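Local coordinates for cyclin-dependent kinase inhibitor 3 (Homo sapiens, PDB 1FPZ), which removes phosphate from phosphotyrosine and phosphoserine or phosphothreonine residues of proteins, and dephosphorylates the cell-cycle kinase CDK2 in a cyclin-dependent manner, at residues P49-K54 / S85-P90; I75-T80 / L137-G142; L154-S159 / H190-K195. The protein carries 1 engineered substitution. One frame throughout, in Å; residues are numbered along the deposited sequence.

Interaction 1 of 3, residues P49-K54 / S85-P90; sequences PGCKFK and SKYRVP
Tyr87 turns the edge of its ring to one face of Phe53. The pair is a T-shaped (edge-to-face) stack, with planes at 89° and ring centroids 5.2 Å apart. Tyr87 CE2 sits above the Phe53 face, displaced toward the rim, and Tyr87 CD2 comes within 3.5 Å of Phe53 CD1. One face of the Tyr87 ring carries Lys86 CB, also near the rim. The Lys86 chain then runs on to Phe53, where its CG and CD both touch CE1. Cys51 SG approaches the Tyr87 ring obliquely, in a sulfur-aromatic contact, and lies 3.5 Å from Tyr87 CB. SG is anti to the backbone N of Cys51 (chi1 -175°), which sends it toward the tyrosine.

Helix 81-86 ends here in a Schellman motif. Arg88, with positive phi, is its C-prime residue, and Arg88 N bonds Ser85 O at 2.8 Å. The chain turn leaves Tyr87 O facing the other segment, and Lys52 N donates to it at 3.1 Å. This bond is bent, with an N-H...O angle of 144°. It ties the start of the short strand 52-53 to the helix end. Farther along, Val89 CG1 rests 3.5 Å from Gly50 O and also meets Pro49 O. Gly50 has a positive phi, and a CB there would stand tight against Val89 CG1.

An alanine in place of Phe53 would probably leave the Tyr87 edge and the aliphatic part of Lys86 without the ring they pack on, opening a gap beside both. Tyr87 also stacks with Tyr141 of the active-site loop, and Cys51 and Phe53 touch that same tyrosine. Gly50 N is held from outside the contact by Asp63 OD2.

Interaction 2 of 3, residues I75-T80 / L137-G142; sequences IFVFCT and LIHSYG. Engineered in segment 137-142: Ser140 (natural residue Cys). With SO4 (sulfate ion), chain G.
Val77 and His139 lie side by side and point the same way from two parallel strands. Val77 CG2 is 3.8 Å from His139 NE2, and CG1 touches His139 CE1. On the same face of the sheet Ile75 lies alongside Leu137, CG1 to CD2 at 3.7 Å. Phe76 and Ile138 occupy the other face, CB against CG2. The Phe78 and Ile138 side chains cross at a slant, Phe78 CE1 touching Ile138 CB and CD1. Three backbone bonds join the strands: Phe76 N to Leu137 O, His139 N to Phe76 O and Phe78 N to His139 O.

Past the strands, Cys79 SG meets the edge of the His139 ring and comes within 3.2 Å of Ser140 O. Ser140 is an engineered replacement for the cysteine predicted to be the phosphocysteine nucleophile. It opens the phosphate-binding P-loop of the protein-tyrosine phosphatase fold. A sulfate sits here, hydrogen-bonded to Arg146 NE, and weakly by Gly142 N, 3.4 Å from sulfate O3.

His139 ND1 is placed to donate to Ser140 O, but the modelled 2.5 Å is doubtfully short and the oxygen is tilted from the ring plane. If real, this contact and a weak NE2 bond with Tyr96 OH would limit the turning of the imidazole.

Interaction 3 of 3, residues L154-S159 / H190-K195; sequences LLLYLS and HEFRDK
Leu156 and Arg193 make the nearest backbone approach, 7.4 Å between CA atoms, so side chains bridge the end of helix 146-158 and the start of helix 192-197. Arg193 reaches across with a chain bent at chi2 (-106°). Its NH2 donates to Ser159 O, which lies at the edge of the guanidinium near its plane; the modelled distance of 2.5 Å is very short. NE and NH2 both add weak bonds to Leu156 O, at 3.4 Å and 3.3 Å respectively. The guanidinium thus binds carbonyls at the helix C-terminus, where the helix dipole would probably favour its positive charge. Leu156 CB lies over one guanidinium face, offset toward the rim.

Beside this polar grip is a looser apolar patch. Leu156 CD2 meets Phe192 CD1 at 4.2 Å, and Tyr157 CD1 stands at the edge of the Phe192 ring, 4.4 Å from its CZ.

The contact is helix packing away from the active site. Arg193 NH2 also bonds Ile162 O, in the loop that follows helix 146-158. Helix 116-131 meets Tyr157 through Met123 and Thr127, and Phe192 through Cys119. Leu156 is also touched by Ala167 of helix 164-175 and Leu189 of helix 183-189.

How the interactions relate
Interaction 2 holds the catalytic position, and interaction 1 borders it directly. Pro49 CD lies 3.2 Å from His139 NE2, and Tyr87 CE1 lies 3.4 Å from Tyr141 CD2. The side chains of Pro49 and Ser140 are about 9 Å apart. Strand 74-77 is followed, after a short connection, by helix 81-86, so one run of chain serves both contacts, whose centres are 13 Å apart. Interaction 3 lies apart from both and touches neither. Its centre is 20 Å from that of interaction 2, with nearest atoms about 7 Å apart, and 32 Å from that of interaction 1, across the chain's centre. Helix 146-158 connects it to the sulfate site: Arg146 binds the ion at one end, and Leu156 and Tyr157 pack near the other.

Interaction 1 of 3, residues P49-K54 / S85-P90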
loop_
_atom_site.group_PDB
_atom_site.type_symbol
_atom_site.label_atom_id
_atom_site.label_comp_id
_atom_site.label_asym_id
_atom_site.label_seq_id
_atom_site.Cartn_x
_atom_site.Cartn_y
_atom_site.Cartn_z
ATOM N N PRO A 49 3.423 3.395 10.541
ATOM C CA PRO A 49 2.816 3.862 11.788
ATOM C C PRO A 49 3.681 3.435 12.985
ATOM O O PRO A 49 4.237 2.326 13.003
ATOM C CB PRO A 49 1.458 3.168 11.796
ATOM C CG PRO A 49 1.253 2.732 10.350
ATOM C CD PRO A 49 2.618 2.346 9.909
ATOM N N GLY A 50 3.789 4.303 13.985
ATOM C CA GLY A 50 4.584 3.982 15.160
ATOM C C GLY A 50 6.080 3.816 14.928
ATOM O O GLY A 50 6.801 3.381 15.830
ATOM N N CYS A 51 6.557 4.168 13.737
ATOM C CA CYS A 51 7.976 4.037 13.427
ATOM C C CYS A 51 8.837 4.854 14.379
ATOM O O CYS A 51 8.479 5.969 14.775
ATOM C CB CYS A 51 8.246 4.472 11.992
ATOM S SG CYS A 51 9.931 4.223 11.468
ATOM N N LYS A 52 9.977 4.285 14.743
ATOM C CA LYS A 52 10.905 4.938 15.654
ATOM C C LYS A 52 12.295 4.789 15.066
ATOM O O LYS A 52 12.920 3.741 15.183
ATOM C CB LYS A 52 10.831 4.277 17.030
ATOM C CG LYS A 52 11.088 5.219 18.185
ATOM C CD LYS A 52 10.606 4.616 19.496
ATOM C CE LYS A 52 9.111 4.300 19.447
ATOM N NZ LYS A 52 8.622 3.618 20.682
ATOM N N PHE A 53 12.765 5.844 14.413
ATOM C CA PHE A 53 14.073 5.836 13.784
ATOM C C PHE A 53 14.697 7.199 14.054
ATOM O O PHE A 53 14.115 8.007 14.770
ATOM C CB PHE A 53 13.908 5.614 12.284
ATOM C CG PHE A 53 15.107 5.025 11.626
ATOM C CD1 PHE A 53 15.571 3.770 12.005
ATOM C CD2 PHE A 53 15.750 5.700 10.594
ATOM C CE1 PHE A 53 16.658 3.190 11.362
ATOM C CE2 PHE A 53 16.835 5.131 9.947
ATOM C CZ PHE A 53 17.292 3.871 10.330
ATOM N N LYS A 54 15.869 7.458 13.479
ATOM C CA LYS A 54 16.553 8.733 13.685
ATOM C C LYS A 54 15.614 9.927 13.572
ATOM O O LYS A 54 15.088 10.221 12.489
ATOM C CB LYS A 54 17.682 8.904 12.682
ATOM C CG LYS A 54 18.752 7.841 12.753
ATOM C CD LYS A 54 19.702 7.982 11.575
ATOM C CE LYS A 54 18.933 7.900 10.257
ATOM N NZ LYS A 54 19.785 8.159 9.066
ATOM N N SER A 85 11.367 -4.743 12.866
ATOM C CA SER A 85 12.303 -4.871 13.978
ATOM C C SER A 85 13.146 -3.605 14.053
ATOM O O SER A 85 13.160 -2.908 15.070
ATOM C CB SER A 85 13.215 -6.073 13.770
ATOM O OG SER A 85 12.606 -7.255 14.255
ATOM N N LYS A 86 13.851 -3.315 12.965
ATOM C CA LYS A 86 14.685 -2.124 12.890
ATOM C C LYS A 86 14.004 -0.888 13.456
ATOM O O LYS A 86 14.507 -0.252 14.376
ATOM C CB LYS A 86 15.074 -1.831 11.442
ATOM C CG LYS A 86 15.728 -0.472 11.268
ATOM C CD LYS A 86 16.347 -0.323 9.898
ATOM C CE LYS A 86 17.502 -1.296 9.726
ATOM N NZ LYS A 86 18.113 -1.184 8.375
ATOM N N TYR A 87 12.854 -0.553 12.890
ATOM C CA TYR A 87 12.097 0.624 13.292
ATOM C C TYR A 87 11.303 0.429 14.599
ATOM O O TYR A 87 10.384 1.188 14.913
ATOM C CB TYR A 87 11.181 1.019 12.124
ATOM C CG TYR A 87 11.906 1.053 10.781
ATOM C CD1 TYR A 87 11.304 0.550 9.624
ATOM C CD2 TYR A 87 13.200 1.565 10.674
ATOM C CE1 TYR A 87 11.975 0.549 8.392
ATOM C CE2 TYR A 87 13.877 1.570 9.448
ATOM C CZ TYR A 87 13.260 1.060 8.318
ATOM O OH TYR A 87 13.932 1.055 7.122
ATOM N N ARG A 88 11.692 -0.587 15.363
ATOM C CA ARG A 88 11.067 -0.923 16.640
ATOM C C ARG A 88 9.550 -1.040 16.679
ATOM O O ARG A 88 8.898 -0.456 17.542
ATOM C CB ARG A 88 11.535 0.033 17.752
ATOM C CG ARG A 88 12.787 -0.479 18.497
ATOM C CD ARG A 88 13.090 0.240 19.820
ATOM N NE ARG A 88 13.652 1.573 19.623
ATOM C CZ ARG A 88 14.293 2.264 20.562
ATOM N NH1 ARG A 88 14.460 1.754 21.773
ATOM N NH2 ARG A 88 14.770 3.471 20.287
ATOM N N VAL A 89 8.997 -1.812 15.748
ATOM C CA VAL A 89 7.556 -2.069 15.683
ATOM C C VAL A 89 7.350 -3.523 15.246
ATOM O O VAL A 89 6.567 -3.811 14.345
ATOM C CB VAL A 89 6.833 -1.133 14.664
ATOM C CG1 VAL A 89 6.112 -0.009 15.397
ATOM C CG2 VAL A 89 7.838 -0.551 13.668
ATOM N N PRO A 90 8.047 -4.461 15.902
ATOM C CA PRO A 90 7.982 -5.896 15.614
ATOM C C PRO A 90 6.592 -6.499 15.781
ATOM O O PRO A 90 6.239 -7.466 15.107
ATOM C CB PRO A 90 8.975 -6.492 16.609
ATOM C CG PRO A 90 9.911 -5.340 16.903
ATOM C CD PRO A 90 8.945 -4.209 17.037
#

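Interaction 2 of 3, residues I75-T80 / L137-G142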
loop_
_atom_site.group_PDB
_atom_site.type_symbol
_atom_site.label_atom_id
_atom_site.label_comp_id
_atom_site.label_asym_id
_atom_site.label_seq_id
_atom_site.Cartn_x
_atom_site.Cartn_y
_atom_site.Cartn_z
ATOM N N ILE A 75 -5.925 -3.085 6.728
ATOM C CA ILE A 75 -4.608 -2.458 6.480
ATOM C C ILE A 75 -3.635 -3.419 5.768
ATOM O O ILE A 75 -3.484 -4.546 6.205
ATOM C CB ILE A 75 -3.922 -2.019 7.787
ATOM C CG1 ILE A 75 -4.779 -0.986 8.505
ATOM C CG2 ILE A 75 -2.557 -1.395 7.490
ATOM C CD1 ILE A 75 -4.259 -0.661 9.855
ATOM N N PHE A 76 -2.991 -2.982 4.680
ATOM C CA PHE A 76 -2.032 -3.823 3.959
ATOM C C PHE A 76 -0.627 -3.319 4.267
ATOM O O PHE A 76 -0.323 -2.139 4.085
ATOM C CB PHE A 76 -2.244 -3.785 2.437
ATOM C CG PHE A 76 -3.520 -4.455 1.975
ATOM C CD1 PHE A 76 -4.771 -3.952 2.339
ATOM C CD2 PHE A 76 -3.461 -5.575 1.158
ATOM C CE1 PHE A 76 -5.952 -4.564 1.876
ATOM C CE2 PHE A 76 -4.631 -6.194 0.698
ATOM C CZ PHE A 76 -5.868 -5.688 1.053
ATOM N N VAL A 77 0.227 -4.231 4.710
ATOM C CA VAL A 77 1.585 -3.893 5.095
ATOM C C VAL A 77 2.610 -4.538 4.188
ATOM O O VAL A 77 2.621 -5.767 4.053
ATOM C CB VAL A 77 1.854 -4.348 6.525
ATOM C CG1 VAL A 77 3.304 -4.039 6.918
ATOM C CG2 VAL A 77 0.868 -3.670 7.467
ATOM N N PHE A 78 3.468 -3.730 3.563
ATOM C CA PHE A 78 4.477 -4.294 2.683
ATOM C C PHE A 78 5.878 -4.247 3.277
ATOM O O PHE A 78 6.832 -4.531 2.579
ATOM C CB PHE A 78 4.468 -3.628 1.303
ATOM C CG PHE A 78 3.098 -3.518 0.686
ATOM C CD1 PHE A 78 2.428 -2.285 0.664
ATOM C CD2 PHE A 78 2.507 -4.602 0.068
ATOM C CE1 PHE A 78 1.190 -2.128 0.023
ATOM C CE2 PHE A 78 1.262 -4.461 -0.580
ATOM C CZ PHE A 78 0.612 -3.212 -0.597
ATOM N N CYS A 79 5.989 -3.917 4.566
ATOM C CA CYS A 79 7.280 -3.868 5.258
ATOM C C CYS A 79 7.690 -5.271 5.662
ATOM O O CYS A 79 6.845 -6.048 6.093
ATOM C CB CYS A 79 7.174 -3.025 6.518
ATOM S SG CYS A 79 7.278 -1.250 6.223
ATOM N N THR A 80 8.971 -5.607 5.530
ATOM C CA THR A 80 9.417 -6.944 5.919
ATOM C C THR A 80 9.519 -7.049 7.432
ATOM O O THR A 80 9.365 -6.060 8.154
ATOM C CB THR A 80 10.788 -7.294 5.330
ATOM O OG1 THR A 80 11.754 -6.344 5.787
ATOM C CG2 THR A 80 10.746 -7.263 3.813
ATOM N N LEU A 137 -6.577 0.918 3.994
ATOM C CA LEU A 137 -5.334 1.678 4.062
ATOM C C LEU A 137 -4.102 0.790 3.757
ATOM O O LEU A 137 -4.040 -0.362 4.217
ATOM C CB LEU A 137 -5.204 2.238 5.463
ATOM C CG LEU A 137 -3.808 2.363 6.031
ATOM C CD1 LEU A 137 -3.134 3.573 5.426
ATOM C CD2 LEU A 137 -3.904 2.460 7.567
ATOM N N ILE A 138 -3.118 1.317 3.004
ATOM C CA ILE A 138 -1.918 0.531 2.702
ATOM C C ILE A 138 -0.659 1.318 3.043
ATOM O O ILE A 138 -0.625 2.529 2.913
ATOM C CB ILE A 138 -1.873 0.076 1.211
ATOM C CG1 ILE A 138 -1.318 1.184 0.298
ATOM C CG2 ILE A 138 -3.283 -0.253 0.746
ATOM C CD1 ILE A 138 -1.413 0.858 -1.164
ATOM N N HIS A 139 0.381 0.630 3.494
ATOM C CA HIS A 139 1.604 1.329 3.825
ATOM C C HIS A 139 2.847 0.473 3.732
ATOM O O HIS A 139 2.813 -0.745 3.871
ATOM C CB HIS A 139 1.519 1.912 5.236
ATOM C CG HIS A 139 2.011 0.987 6.315
ATOM N ND1 HIS A 139 3.310 0.519 6.361
ATOM C CD2 HIS A 139 1.395 0.490 7.411
ATOM C CE1 HIS A 139 3.473 -0.221 7.442
ATOM N NE2 HIS A 139 2.324 -0.257 8.096
ATOM N N SER A 140 3.951 1.158 3.515
ATOM C CA SER A 140 5.274 0.583 3.419
ATOM C C SER A 140 6.074 1.227 4.557
ATOM O O SER A 140 5.592 1.357 5.678
ATOM C CB SER A 140 5.888 0.984 2.093
ATOM O OG SER A 140 5.850 -0.084 1.194
ATOM N N TYR A 141 7.294 1.636 4.244
ATOM C CA TYR A 141 8.132 2.313 5.219
ATOM C C TYR A 141 7.815 3.808 5.096
ATOM O O TYR A 141 7.385 4.443 6.061
ATOM C CB TYR A 141 9.612 2.044 4.916
ATOM C CG TYR A 141 10.539 2.806 5.838
ATOM C CD1 TYR A 141 11.772 3.274 5.386
ATOM C CD2 TYR A 141 10.140 3.130 7.143
ATOM C CE1 TYR A 141 12.589 4.063 6.204
ATOM C CE2 TYR A 141 10.946 3.913 7.972
ATOM C CZ TYR A 141 12.165 4.381 7.493
ATOM O OH TYR A 141 12.926 5.206 8.288
ATOM N N GLY A 142 7.999 4.345 3.894
ATOM C CA GLY A 142 7.712 5.750 3.661
ATOM C C GLY A 142 6.531 6.009 2.737
ATOM O O GLY A 142 6.349 7.129 2.255
HETATM S S SO4 G . 9.081 2.277 -0.280
HETATM O O1 SO4 G . 9.373 0.856 -0.357
HETATM O O2 SO4 G . 10.050 2.950 -1.163
HETATM O O3 SO4 G . 9.160 2.724 1.135
HETATM O O4 SO4 G . 7.753 2.560 -0.847
#

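Interaction 3 of 3, residues L154-S159 / H190-K195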
loop_
_atom_site.group_PDB
_atom_site.type_symbol
_atom_site.label_atom_id
_atom_site.label_comp_id
_atom_site.label_asym_id
_atom_site.label_seq_id
_atom_site.Cartn_x
_atom_site.Cartn_y
_atom_site.Cartn_z
ATOM N N LEU A 154 -2.924 -1.675 -9.028
ATOM C CA LEU A 154 -4.375 -1.841 -8.843
ATOM C C LEU A 154 -5.140 -1.042 -9.912
ATOM O O LEU A 154 -6.179 -1.479 -10.375
ATOM C CB LEU A 154 -4.803 -1.394 -7.430
ATOM C CG LEU A 154 -6.326 -1.436 -7.108
ATOM C CD1 LEU A 154 -6.761 -2.862 -6.806
ATOM C CD2 LEU A 154 -6.670 -0.564 -5.883
ATOM N N LEU A 155 -4.628 0.124 -10.299
ATOM C CA LEU A 155 -5.291 0.927 -11.329
ATOM C C LEU A 155 -5.238 0.157 -12.652
ATOM O O LEU A 155 -6.255 0.034 -13.324
ATOM C CB LEU A 155 -4.634 2.307 -11.482
ATOM C CG LEU A 155 -4.813 3.199 -10.246
ATOM C CD1 LEU A 155 -4.137 4.529 -10.465
ATOM C CD2 LEU A 155 -6.323 3.394 -9.970
ATOM N N LEU A 156 -4.063 -0.363 -13.022
ATOM C CA LEU A 156 -3.947 -1.147 -14.254
ATOM C C LEU A 156 -4.840 -2.368 -14.133
ATOM O O LEU A 156 -5.473 -2.811 -15.096
ATOM C CB LEU A 156 -2.519 -1.630 -14.459
ATOM C CG LEU A 156 -1.409 -0.723 -14.972
ATOM C CD1 LEU A 156 -1.777 0.749 -14.934
ATOM C CD2 LEU A 156 -0.205 -0.998 -14.131
ATOM N N TYR A 157 -4.878 -2.913 -12.926
ATOM C CA TYR A 157 -5.656 -4.100 -12.640
ATOM C C TYR A 157 -7.140 -3.876 -12.872
ATOM O O TYR A 157 -7.781 -4.666 -13.564
ATOM C CB TYR A 157 -5.386 -4.535 -11.195
ATOM C CG TYR A 157 -5.968 -5.879 -10.830
ATOM C CD1 TYR A 157 -5.381 -7.071 -11.276
ATOM C CD2 TYR A 157 -7.117 -5.956 -10.049
ATOM C CE1 TYR A 157 -5.942 -8.313 -10.946
ATOM C CE2 TYR A 157 -7.678 -7.164 -9.711
ATOM C CZ TYR A 157 -7.093 -8.344 -10.156
ATOM O OH TYR A 157 -7.658 -9.530 -9.760
ATOM N N LEU A 158 -7.690 -2.798 -12.317
ATOM C CA LEU A 158 -9.119 -2.526 -12.484
ATOM C C LEU A 158 -9.497 -1.805 -13.782
ATOM O O LEU A 158 -10.671 -1.588 -14.040
ATOM C CB LEU A 158 -9.663 -1.738 -11.286
ATOM C CG LEU A 158 -9.691 -2.435 -9.926
ATOM C CD1 LEU A 158 -9.883 -1.411 -8.829
ATOM C CD2 LEU A 158 -10.809 -3.468 -9.888
ATOM N N SER A 159 -8.516 -1.413 -14.587
ATOM C CA SER A 159 -8.816 -0.747 -15.860
ATOM C C SER A 159 -7.971 -1.299 -16.999
ATOM O O SER A 159 -6.777 -1.535 -16.851
ATOM C CB SER A 159 -8.587 0.759 -15.780
ATOM O OG SER A 159 -8.836 1.343 -17.047
ATOM N N HIS A 190 5.506 -1.388 -16.300
ATOM C CA HIS A 190 5.459 -1.589 -17.737
ATOM C C HIS A 190 5.665 -3.086 -17.871
ATOM O O HIS A 190 6.727 -3.590 -17.530
ATOM C CB HIS A 190 6.596 -0.828 -18.437
ATOM C CG HIS A 190 6.409 0.659 -18.463
ATOM N ND1 HIS A 190 6.474 1.442 -17.330
ATOM C CD2 HIS A 190 6.153 1.507 -19.487
ATOM C CE1 HIS A 190 6.265 2.706 -17.655
ATOM N NE2 HIS A 190 6.066 2.772 -18.959
ATOM N N GLU A 191 4.631 -3.790 -18.328
ATOM C CA GLU A 191 4.646 -5.253 -18.516
ATOM C C GLU A 191 3.941 -6.018 -17.400
ATOM O O GLU A 191 3.834 -7.240 -17.475
ATOM C CB GLU A 191 6.076 -5.828 -18.668
ATOM C CG GLU A 191 6.708 -6.396 -17.373
ATOM C CD GLU A 191 7.813 -7.433 -17.629
ATOM O OE1 GLU A 191 8.431 -7.907 -16.648
ATOM O OE2 GLU A 191 8.060 -7.787 -18.800
ATOM N N PHE A 192 3.477 -5.317 -16.365
ATOM C CA PHE A 192 2.768 -5.987 -15.279
ATOM C C PHE A 192 1.545 -6.694 -15.855
ATOM O O PHE A 192 1.134 -7.746 -15.365
ATOM C CB PHE A 192 2.347 -4.982 -14.187
ATOM C CG PHE A 192 1.119 -5.403 -13.411
ATOM C CD1 PHE A 192 -0.154 -5.182 -13.928
ATOM C CD2 PHE A 192 1.237 -6.060 -12.192
ATOM C CE1 PHE A 192 -1.286 -5.607 -13.253
ATOM C CE2 PHE A 192 0.104 -6.490 -11.508
ATOM C CZ PHE A 192 -1.158 -6.263 -12.042
ATOM N N ARG A 193 0.967 -6.098 -16.895
ATOM C CA ARG A 193 -0.202 -6.654 -17.567
ATOM C C ARG A 193 0.168 -7.938 -18.296
ATOM O O ARG A 193 -0.585 -8.914 -18.301
ATOM C CB ARG A 193 -0.756 -5.648 -18.579
ATOM C CG ARG A 193 -1.656 -4.580 -18.012
ATOM C CD ARG A 193 -3.114 -4.851 -18.387
ATOM N NE ARG A 193 -3.990 -3.734 -18.039
ATOM C CZ ARG A 193 -3.797 -2.481 -18.438
ATOM N NH1 ARG A 193 -2.756 -2.176 -19.203
ATOM N NH2 ARG A 193 -4.641 -1.530 -18.071
ATOM N N ASP A 194 1.336 -7.931 -18.923
ATOM C CA ASP A 194 1.777 -9.105 -19.645
ATOM C C ASP A 194 2.153 -10.211 -18.659
ATOM O O ASP A 194 1.746 -11.365 -18.827
ATOM C CB ASP A 194 2.946 -8.739 -20.565
ATOM C CG ASP A 194 2.528 -7.806 -21.699
ATOM O OD1 ASP A 194 1.590 -8.148 -22.445
ATOM O OD2 ASP A 194 3.136 -6.731 -21.849
ATOM N N LYS A 195 2.894 -9.861 -17.610
ATOM C CA LYS A 195 3.291 -10.859 -16.630
ATOM C C LYS A 195 2.057 -11.438 -15.979
ATOM O O LYS A 195 1.961 -12.643 -15.782
ATOM C CB LYS A 195 4.208 -10.250 -15.578
ATOM C CG LYS A 195 5.496 -11.031 -15.395
ATOM C CD LYS A 195 6.702 -10.124 -15.519
ATOM C CE LYS A 195 6.717 -9.074 -14.425
ATOM N NZ LYS A 195 6.820 -9.692 -13.073
#